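Local coordinates for protein galectin (PDB 3WUD) that binds beta-galactosides such as lactose as a proto-type galectin of frog skin, and probably also laminin, at residues Glu55-Asn59 / Lys60-Asn64; Pro81-Gln84 / Gly85-Thr88. All coordinates share one frame; numbering follows the deposited sequence.

Contact 1: residues Glu55-Asn59 / Lys60-Asn64; sequences EGDTN and KIICN. With GAL (beta-D-galactopyranose), chain B; GLC (alpha-D-glucopyranose), chain C; SO4 (sulfate ion), chain D.
Two bends in the side chain of Lys60, at chi2 (-74°) and chi4 (-86°), fold it back over the turn before it. There Lys60 NZ donates a hydrogen bond of 3.1 Å to Thr58 O. The ammonium meets that carbonyl nearly end-on. On the way the methylenes CB and CG pass the Asn59 carbonyl carbon, so the lysine closes the turn over its own backbone. Asn59 and Lys60 both face Arg51, which makes this a G1 beta bulge; Asn59, with its positive phi, takes the first position.

Two residues on either side of that bulge, Asp57 and Ile62 approach at about a right angle. OD2 of Asp57 lies 3.7 Å from CD1 of Ile62, a van der Waals contact, while the same oxygen takes its charge partners elsewhere, in salt bridges to Arg51 and Arg76.

The ends of 55-64 hold the sugar. Glu55 OE1 accepts a bond from galactose O2 at 2.9 Å. CG of Glu55 lies 3.6 Å from glucose O4. From the far end, Asn64 ND2 points almost straight at galactose O6, 2.9 Å away with an N-H...O angle of 172°. His47, Arg51 and Glu74 also hydrogen-bond the disaccharide. Glu55 N binds O2 of a sulfate, probably left from crystallisation.

Strand 60-67 runs antiparallel between 43-51 and 70-77: Ile62 rests on Arg51, Glu74 and Arg76, whereas Ile61 and Cys63 meet Phe109 of the other sheet.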
# COMPACT_ATOMS: atom_id res chain seq x y z
N GLU A 55 -25.54 -10.59 -2.25
CA GLU A 55 -25.98 -11.70 -1.39
C GLU A 55 -27.28 -11.41 -0.66
O GLU A 55 -27.42 -11.83 0.45
CB GLU A 55 -24.88 -12.10 -0.37
CG GLU A 55 -23.54 -12.45 -0.98
CD GLU A 55 -23.47 -13.87 -1.55
OE1 GLU A 55 -22.36 -14.29 -1.98
OE2 GLU A 55 -24.48 -14.58 -1.52
N GLY A 56 -28.22 -10.68 -1.29
CA GLY A 56 -29.50 -10.27 -0.67
C GLY A 56 -29.48 -9.13 0.36
O GLY A 56 -30.54 -8.76 0.97
N ASP A 57 -28.30 -8.52 0.54
CA ASP A 57 -28.09 -7.44 1.50
C ASP A 57 -28.06 -6.12 0.72
O ASP A 57 -27.41 -6.07 -0.35
CB ASP A 57 -26.79 -7.62 2.28
CG ASP A 57 -26.82 -8.84 3.14
OD1 ASP A 57 -27.83 -9.09 3.80
OD2 ASP A 57 -25.82 -9.58 3.08
N THR A 58 -28.86 -5.13 1.18
CA THR A 58 -28.95 -3.78 0.63
C THR A 58 -28.52 -2.76 1.67
O THR A 58 -29.13 -2.65 2.76
CB THR A 58 -30.40 -3.44 0.17
OG1 THR A 58 -30.72 -4.29 -0.94
CG2 THR A 58 -30.48 -1.91 -0.27
N ASN A 59 -27.44 -2.02 1.38
CA ASN A 59 -26.90 -1.05 2.31
C ASN A 59 -26.63 -1.56 3.70
O ASN A 59 -27.05 -0.95 4.70
CB ASN A 59 -27.75 0.25 2.31
CG ASN A 59 -27.85 0.90 0.91
OD1 ASN A 59 -27.18 0.51 -0.04
ND2 ASN A 59 -28.72 1.88 0.79
N LYS A 60 -25.90 -2.71 3.76
CA LYS A 60 -25.45 -3.23 5.05
C LYS A 60 -23.96 -3.40 4.93
O LYS A 60 -23.47 -3.69 3.87
CB LYS A 60 -26.04 -4.62 5.34
CG LYS A 60 -27.58 -4.70 5.26
CD LYS A 60 -28.18 -4.04 6.45
CE LYS A 60 -29.72 -4.11 6.41
NZ LYS A 60 -30.21 -2.96 5.60
N ILE A 61 -23.27 -3.34 6.05
CA ILE A 61 -21.91 -3.78 6.11
C ILE A 61 -21.89 -5.21 6.72
O ILE A 61 -22.33 -5.40 7.89
CB ILE A 61 -21.04 -2.88 6.97
CG1 ILE A 61 -21.08 -1.43 6.47
CG2 ILE A 61 -19.62 -3.42 6.95
CD1 ILE A 61 -20.30 -0.50 7.35
N ILE A 62 -21.33 -6.16 5.97
CA ILE A 62 -21.18 -7.51 6.55
C ILE A 62 -19.71 -7.59 6.93
O ILE A 62 -18.86 -7.22 6.12
CB ILE A 62 -21.48 -8.55 5.49
CG1 ILE A 62 -22.98 -8.71 5.33
CG2 ILE A 62 -20.90 -9.92 5.88
CD1 ILE A 62 -23.83 -7.46 5.30
N CYS A 63 -19.39 -7.95 8.17
CA CYS A 63 -18.00 -8.26 8.54
C CYS A 63 -17.89 -9.73 8.93
O CYS A 63 -18.83 -10.36 9.45
CB CYS A 63 -17.57 -7.43 9.72
SG CYS A 63 -17.46 -5.65 9.29
N ASN A 64 -16.73 -10.30 8.67
CA ASN A 64 -16.46 -11.64 9.13
C ASN A 64 -14.96 -11.84 9.28
O ASN A 64 -14.18 -11.00 8.90
CB ASN A 64 -16.99 -12.64 8.08
CG ASN A 64 -17.36 -14.00 8.72
OD1 ASN A 64 -16.92 -14.34 9.76
ND2 ASN A 64 -18.07 -14.80 8.00
C1 GAL B . -20.35 -14.56 1.61
C2 GAL B . -19.61 -13.92 0.44
C3 GAL B . -18.12 -13.74 0.68
C4 GAL B . -17.92 -13.08 2.05
C5 GAL B . -18.72 -13.85 3.11
C6 GAL B . -18.63 -13.30 4.52
O2 GAL B . -19.75 -14.75 -0.71
O3 GAL B . -17.54 -13.04 -0.41
O4 GAL B . -18.37 -11.72 2.01
O5 GAL B . -20.13 -13.89 2.83
O6 GAL B . -19.37 -14.04 5.47
C1 GLC C . -24.79 -16.57 3.41
C2 GLC C . -24.69 -15.07 3.52
C3 GLC C . -23.63 -14.39 2.71
C4 GLC C . -22.44 -15.30 2.33
C5 GLC C . -22.88 -16.66 1.79
C6 GLC C . -21.76 -17.65 1.77
O1 GLC C . -26.10 -17.07 3.48
O2 GLC C . -25.90 -14.34 3.47
O3 GLC C . -23.25 -13.23 3.47
O4 GLC C . -21.78 -14.61 1.34
O5 GLC C . -23.88 -17.26 2.57
O6 GLC C . -22.32 -18.83 1.21
S SO4 D . -25.46 -10.94 -6.01
O1 SO4 D . -26.87 -10.49 -6.22
O2 SO4 D . -25.39 -11.65 -4.71
O3 SO4 D . -24.96 -11.84 -7.07
O4 SO4 D . -24.49 -9.79 -6.07

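Contact 2: residues Pro81-Gln84 / Gly85-Thr88; sequences PFQQ and GAET
Gly85 and Ala86 both face Ile26, a G1 beta bulge through which the loop 81-84 enters strand 86-95 of the galectin beta-sandwich. Gly85 sits at its first position with a positive phi of 67°.

The van der Waals contacts join the loop to the strand. Ala86 CB packs 4.1 Å from Gln83 CB and 3.6 Å from Gln83 O, a buried carbonyl oxygen that has no hydrogen-bonding partner in the model. Deeper in, Phe82 turns its ring edge to Thr88: OG1 lies near the ring plane, 3.4 Å from CD1. Pro81 CD lies over one face, offset toward the rim, and the rings of Phe80 and Phe33 meet Phe82 edge-to-face.

The polar links across the turn run through water. One water accepts from Gln83 N and donates to Glu87 O, spanning a gap that the two backbones do not close directly. The extended chain of Gln84 carries NE2 to a hydrogen bond with Ala30 O.

With OG1 of Thr88 opposite its own backbone N (chi1 -170°), the hydroxyl also meets a second water. Thr88 OG1 lies a short 2.5 Å from it. That water donates to Pro81 O over 3.0 Å.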
# COMPACT_ATOMS: atom_id res chain seq x y z
N PRO A 81 -22.49 4.74 5.52
CA PRO A 81 -22.21 6.07 4.95
C PRO A 81 -21.57 6.04 3.57
O PRO A 81 -20.69 6.88 3.29
CB PRO A 81 -21.18 6.59 5.91
CG PRO A 81 -20.43 5.38 6.28
CD PRO A 81 -21.45 4.31 6.45
N PHE A 82 -21.86 5.05 2.76
CA PHE A 82 -21.18 4.92 1.49
C PHE A 82 -22.11 5.29 0.33
O PHE A 82 -23.30 5.19 0.46
CB PHE A 82 -20.59 3.49 1.32
CG PHE A 82 -19.80 3.01 2.50
CD1 PHE A 82 -18.49 3.40 2.66
CD2 PHE A 82 -20.35 2.10 3.42
CE1 PHE A 82 -17.79 2.98 3.75
CE2 PHE A 82 -19.63 1.64 4.48
CZ PHE A 82 -18.35 2.08 4.63
N GLN A 83 -21.53 5.84 -0.76
CA GLN A 83 -22.21 6.06 -2.03
C GLN A 83 -21.38 5.50 -3.16
O GLN A 83 -20.15 5.57 -3.18
CB GLN A 83 -22.40 7.57 -2.30
CG GLN A 83 -22.53 8.40 -1.03
CD GLN A 83 -22.95 9.85 -1.24
OE1 GLN A 83 -22.50 10.53 -2.18
NE2 GLN A 83 -23.80 10.34 -0.34
N GLN A 84 -22.08 4.97 -4.15
CA GLN A 84 -21.47 4.50 -5.36
C GLN A 84 -21.00 5.72 -6.14
O GLN A 84 -21.64 6.77 -6.06
CB GLN A 84 -22.48 3.73 -6.22
CG GLN A 84 -22.95 2.42 -5.61
CD GLN A 84 -24.29 1.98 -6.17
OE1 GLN A 84 -25.23 2.77 -6.17
NE2 GLN A 84 -24.39 0.75 -6.66
N GLY A 85 -19.88 5.59 -6.82
CA GLY A 85 -19.29 6.73 -7.53
C GLY A 85 -18.76 7.87 -6.68
O GLY A 85 -18.89 9.06 -7.05
N ALA A 86 -18.15 7.51 -5.55
CA ALA A 86 -17.62 8.47 -4.61
C ALA A 86 -16.42 7.89 -3.90
O ALA A 86 -16.28 6.67 -3.79
CB ALA A 86 -18.67 8.82 -3.57
N GLU A 87 -15.62 8.79 -3.34
CA GLU A 87 -14.54 8.45 -2.44
C GLU A 87 -15.06 8.11 -1.04
O GLU A 87 -16.12 8.62 -0.61
CB GLU A 87 -13.56 9.63 -2.37
CG GLU A 87 -12.15 9.26 -1.95
CD GLU A 87 -11.11 10.27 -2.46
OE1 GLU A 87 -11.29 11.47 -2.23
OE2 GLU A 87 -10.16 9.88 -3.13
N THR A 88 -14.35 7.20 -0.37
CA THR A 88 -14.61 6.91 1.02
C THR A 88 -13.27 6.72 1.73
O THR A 88 -12.31 6.46 1.08
CB THR A 88 -15.52 5.69 1.20
OG1 THR A 88 -15.90 5.63 2.59
CG2 THR A 88 -14.80 4.40 0.73
O HOH W 1 -17.69 7.04 3.62
O HOH W 2 -18.75 7.20 -0.05

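Overall arrangement
Each of the two contacts closes a turn through a G1 beta bulge where a loop enters a strand, but in different sheets: 55-64 leads into strand 60-67 of the six-stranded sheet, 81-88 into strand 86-95 of the five-stranded one. Contact 1 works through direct polar bonds, to the sugar at both ends and from lysine to carbonyl at its turn; contact 2 carries no sugar and joins its two sides by bridging waters and apolar packing, the side chain of Phe82 about 14 Å from the galactose. Both run from solvent-facing turns to buried residues, and there they meet inside the sandwich, Ile61 CD1 lying 3.6 Å from Phe82 CE2.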